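Local coordinates for protein exosome complex exonuclease RRP46 homolog (Oryza sativa Japonica Group, PDB 3HKM) that probably serves as a component of the RNA-degrading exosome, and binds DNA and RNA, showing hydrolytic DNase and phosphorolytic RNase activities in vitro, at residues R21-L24 against G29-R32; W33-T38 against A119-C124. All blocks are in the same frame, centred on the assembly; numbering follows the deposited sequence.

Contact 1 of 2, residues R21-L24 against G29-R32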
loop_
_atom_site.group_PDB
_atom_site.type_symbol
_atom_site.label_atom_id
_atom_site.label_comp_id
_atom_site.label_asym_id
_atom_site.label_seq_id
_atom_site.Cartn_x
_atom_site.Cartn_y
_atom_site.Cartn_z
ATOM N N ARG A 21 -4.628 15.279 -3.712
ATOM C CA ARG A 21 -4.875 14.866 -5.089
ATOM C C ARG A 21 -3.800 15.388 -6.040
ATOM O O ARG A 21 -3.500 16.583 -6.049
ATOM C CB ARG A 21 -6.244 15.400 -5.539
ATOM C CG ARG A 21 -6.707 14.939 -6.907
ATOM C CD ARG A 21 -7.180 13.516 -6.827
ATOM N NE ARG A 21 -6.095 12.616 -6.437
ATOM C CZ ARG A 21 -6.244 11.311 -6.231
ATOM N NH1 ARG A 21 -7.436 10.749 -6.379
ATOM N NH2 ARG A 21 -5.199 10.570 -5.887
ATOM N N ASN A 22 -3.251 14.477 -6.845
ATOM C CA ASN A 22 -2.200 14.761 -7.825
ATOM C C ASN A 22 -1.383 16.039 -7.657
ATOM O O ASN A 22 -1.623 17.036 -8.340
ATOM C CB ASN A 22 -2.756 14.715 -9.238
ATOM C CG ASN A 22 -3.690 15.861 -9.528
ATOM O OD1 ASN A 22 -4.345 16.381 -8.628
ATOM N ND2 ASN A 22 -3.764 16.261 -10.793
ATOM N N PRO A 23 -0.391 15.999 -6.766
ATOM C CA PRO A 23 0.526 17.131 -6.633
ATOM C C PRO A 23 1.344 17.341 -7.914
ATOM O O PRO A 23 1.695 18.471 -8.248
ATOM C CB PRO A 23 1.450 16.696 -5.487
ATOM C CG PRO A 23 0.756 15.541 -4.815
ATOM C CD PRO A 23 -0.047 14.884 -5.866
ATOM N N LEU A 24 1.635 16.256 -8.625
ATOM C CA LEU A 24 2.550 16.308 -9.764
ATOM C C LEU A 24 1.854 16.663 -11.074
ATOM O O LEU A 24 0.869 16.037 -11.450
ATOM C CB LEU A 24 3.294 14.979 -9.905
ATOM C CG LEU A 24 4.160 14.579 -8.711
ATOM C CD1 LEU A 24 4.508 13.109 -8.786
ATOM C CD2 LEU A 24 5.421 15.442 -8.642
ATOM N N GLY A 29 -1.534 10.516 -12.804
ATOM C CA GLY A 29 -2.164 10.487 -11.500
ATOM C C GLY A 29 -1.117 10.458 -10.408
ATOM O O GLY A 29 -0.127 9.738 -10.508
ATOM N N SER A 30 -1.320 11.249 -9.365
ATOM C CA SER A 30 -0.447 11.145 -8.212
ATOM C C SER A 30 -1.184 11.364 -6.891
ATOM O O SER A 30 -2.284 11.901 -6.854
ATOM C CB SER A 30 0.781 12.058 -8.353
ATOM O OG SER A 30 0.442 13.430 -8.403
ATOM N N ALA A 31 -0.559 10.921 -5.809
ATOM C CA ALA A 31 -1.129 11.018 -4.477
ATOM C C ALA A 31 -0.003 11.107 -3.461
ATOM O O ALA A 31 0.840 10.228 -3.400
ATOM C CB ALA A 31 -2.002 9.799 -4.183
ATOM N N ARG A 32 0.019 12.185 -2.687
ATOM C CA ARG A 32 0.844 12.226 -1.496
ATOM C C ARG A 32 -0.025 11.741 -0.340
ATOM O O ARG A 32 -0.892 12.463 0.156
ATOM C CB ARG A 32 1.386 13.632 -1.227
ATOM C CG ARG A 32 1.719 13.888 0.245
ATOM C CD ARG A 32 2.474 15.190 0.463
ATOM N NE ARG A 32 3.792 15.129 -0.161
ATOM C CZ ARG A 32 4.842 15.858 0.205
ATOM N NH1 ARG A 32 4.753 16.710 1.209
ATOM N NH2 ARG A 32 5.990 15.721 -0.434
#
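The backbone O of S30 is approached by two donors from R21-N22. N22 N lies 2.8 Å from S30 O, but its N-H is turned well aside, at 122°, and the bond is weak. NH2 of R21 comes in from the guanidinium edge, near the plane of the group, and adds a second weak bond, its N-H making 148° with S30 O. R21 can do this because its chain doubles back: CG stands anti to the backbone N (chi1 -174°), and bends at chi2 and chi3 bring the guanidinium down beside the strand, with NH2 3.7 Å from A31 CB. NH2 also makes a weak hydrogen bond to A125 O of helix 115-130, so the arginine reaches from the strand edge to that helix.

R21 and A31 form an antiparallel, non-hydrogen-bonded pair where edge strand 17-21 of the five-stranded sheet ends, and N22-L24 begin the connection to strand 29-35. The S30 side chain fastens this departing chain. Its hydroxyl accepts a nearly straight hydrogen bond from L24 N, 3.1 Å from S30 OG. Serine is small enough to fit beneath N22-L24, where P23 CD closes to 3.0 Å from S30 OG. P23 has no N-H to offer, and its ring packs on the strand, P23 CG lying 4.1 Å from R32 CB. Beyond it, L24 CD1 rests 3.9 Å from S30 CB, and both P23 and L24 continue onto L41 of strand 38-49.

Contact 2 of 2, residues W33-T38 against A119-C124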
loop_
_atom_site.group_PDB
_atom_site.type_symbol
_atom_site.label_atom_id
_atom_site.label_comp_id
_atom_site.label_asym_id
_atom_site.label_seq_id
_atom_site.Cartn_x
_atom_site.Cartn_y
_atom_site.Cartn_z
ATOM N N TRP A 33 0.202 10.501 0.071
ATOM C CA TRP A 33 -0.662 9.852 1.044
ATOM C C TRP A 33 0.019 9.844 2.420
ATOM O O TRP A 33 1.202 9.501 2.537
ATOM C CB TRP A 33 -0.979 8.432 0.557
ATOM C CG TRP A 33 -1.870 7.628 1.426
ATOM C CD1 TRP A 33 -1.522 6.967 2.564
ATOM C CD2 TRP A 33 -3.262 7.360 1.213
ATOM N NE1 TRP A 33 -2.612 6.321 3.085
ATOM C CE2 TRP A 33 -3.695 6.545 2.276
ATOM C CE3 TRP A 33 -4.188 7.743 0.234
ATOM C CZ2 TRP A 33 -5.013 6.094 2.384
ATOM C CZ3 TRP A 33 -5.497 7.293 0.344
ATOM C CH2 TRP A 33 -5.896 6.480 1.412
ATOM N N ALA A 34 -0.725 10.239 3.452
ATOM C CA ALA A 34 -0.172 10.294 4.796
ATOM C C ALA A 34 -0.998 9.535 5.838
ATOM O O ALA A 34 -2.218 9.669 5.912
ATOM C CB ALA A 34 0.028 11.743 5.225
ATOM N N GLN A 35 -0.316 8.726 6.635
ATOM C CA GLN A 35 -0.918 8.152 7.822
ATOM C C GLN A 35 0.010 8.487 8.973
ATOM O O GLN A 35 1.136 8.005 9.024
ATOM C CB GLN A 35 -1.056 6.648 7.663
ATOM C CG GLN A 35 -1.686 6.255 6.354
ATOM C CD GLN A 35 -1.560 4.779 6.080
ATOM O OE1 GLN A 35 -0.959 4.045 6.857
ATOM N NE2 GLN A 35 -2.126 4.334 4.973
ATOM N N GLY A 36 -0.450 9.333 9.886
ATOM C CA GLY A 36 0.436 9.855 10.905
ATOM C C GLY A 36 1.618 10.522 10.225
ATOM O O GLY A 36 1.439 11.259 9.248
ATOM N N ASP A 37 2.822 10.257 10.726
ATOM C CA ASP A 37 4.037 10.853 10.166
ATOM C C ASP A 37 4.599 10.023 9.026
ATOM O O ASP A 37 5.570 10.415 8.384
ATOM C CB ASP A 37 5.115 11.013 11.237
ATOM C CG ASP A 37 4.865 12.194 12.147
ATOM O OD1 ASP A 37 5.740 12.452 12.997
ATOM O OD2 ASP A 37 3.812 12.861 12.012
ATOM N N THR A 38 4.015 8.855 8.797
ATOM C CA THR A 38 4.410 8.042 7.655
ATOM C C THR A 38 3.745 8.611 6.415
ATOM O O THR A 38 2.520 8.503 6.244
ATOM C CB THR A 38 3.993 6.577 7.823
ATOM O OG1 THR A 38 4.750 5.998 8.888
ATOM C CG2 THR A 38 4.250 5.796 6.540
ATOM N N ALA A 119 2.373 2.835 1.494
ATOM C CA ALA A 119 2.759 2.933 0.086
ATOM C C ALA A 119 1.748 2.243 -0.821
ATOM O O ALA A 119 1.461 2.717 -1.914
ATOM C CB ALA A 119 4.153 2.355 -0.127
ATOM N N ILE A 120 1.210 1.120 -0.356
ATOM C CA ILE A 120 0.157 0.402 -1.063
ATOM C C ILE A 120 -1.108 1.254 -1.268
ATOM O O ILE A 120 -1.580 1.423 -2.388
ATOM C CB ILE A 120 -0.176 -0.926 -0.330
ATOM C CG1 ILE A 120 1.025 -1.883 -0.439
ATOM C CG2 ILE A 120 -1.439 -1.567 -0.902
ATOM C CD1 ILE A 120 0.780 -3.264 0.131
ATOM N N ASN A 121 -1.654 1.777 -0.177
ATOM C CA ASN A 121 -2.826 2.647 -0.229
ATOM C C ASN A 121 -2.605 3.877 -1.105
ATOM O O ASN A 121 -3.473 4.267 -1.889
ATOM C CB ASN A 121 -3.191 3.103 1.180
ATOM C CG ASN A 121 -3.565 1.953 2.084
ATOM O OD1 ASN A 121 -3.211 1.937 3.259
ATOM N ND2 ASN A 121 -4.279 0.983 1.540
ATOM N N ALA A 122 -1.444 4.498 -0.934
ATOM C CA ALA A 122 -1.035 5.643 -1.738
ATOM C C ALA A 122 -1.120 5.331 -3.227
ATOM O O ALA A 122 -1.587 6.145 -4.024
ATOM C CB ALA A 122 0.381 6.030 -1.372
ATOM N N CYS A 123 -0.650 4.143 -3.591
ATOM C CA CYS A 123 -0.538 3.739 -4.984
ATOM C C CYS A 123 -1.886 3.378 -5.550
ATOM O O CYS A 123 -2.136 3.587 -6.736
ATOM C CB CYS A 123 0.428 2.566 -5.130
ATOM S SG CYS A 123 2.152 3.075 -5.154
ATOM N N CYS A 124 -2.755 2.829 -4.709
ATOM C CA CYS A 124 -4.118 2.530 -5.143
ATOM C C CYS A 124 -4.862 3.816 -5.464
ATOM O O CYS A 124 -5.658 3.866 -6.404
ATOM C CB CYS A 124 -4.884 1.744 -4.082
ATOM S SG CYS A 124 -6.626 1.485 -4.515
#
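Strand 33-35 runs roughly antiparallel to helix 119-124, their directions 146° apart and the two axes 8.2 Å from each other at closest approach. The backbones come nearest where W33 faces A122, with 5.1 Å between their CA atoms. So short a spacing suits the small methyl of alanine, and A122 CB meets W33 CB at 3.4 Å.

W33 extends from the strand with CG anti to the backbone N (chi1 -179°), which lays the indole alongside the helix. Over one face of the ring, N121 CB makes a CH-pi contact, 4.0 Å from the centroid of the five-membered ring of W33 and offset toward CE2 and CZ2. A122 N stands over the same face. Asparagine thus touches the ring through its methylene, while its amide, tilted 44° to the indole plane, lies near the amide of Q35. The Q35 amide carbon CD lies in the indole plane at the ring's edge, and F225 of the long helix 205-229 meets the ring with steeply inclined planes.

After Q35 the chain reverses through a type II' turn into strand 38-49; G36 takes a positive phi, which glycine adopts readily. A buried tryptophan between a hairpin strand and helix 115-130 forms part of the alpha/beta core of this RNase PH domain.

From the N terminus, the chain leaves strand 17-21 and contact 1 closes the short loop that brings it back as strand 29-35, only four residues separating the two segments. The same strand then continues into contact 2, whose second segment, on helix 115-130, arrives some 80 residues later. The contacts therefore follow in series, one local and the other long-range, with centres about 12 Å apart. They meet where A31 CB lies 3.7 Å from A122 O. Together they tie strand 29-35 to both an edge strand of the five-stranded sheet and the helix packed on that sheet, within the exoribonuclease family region.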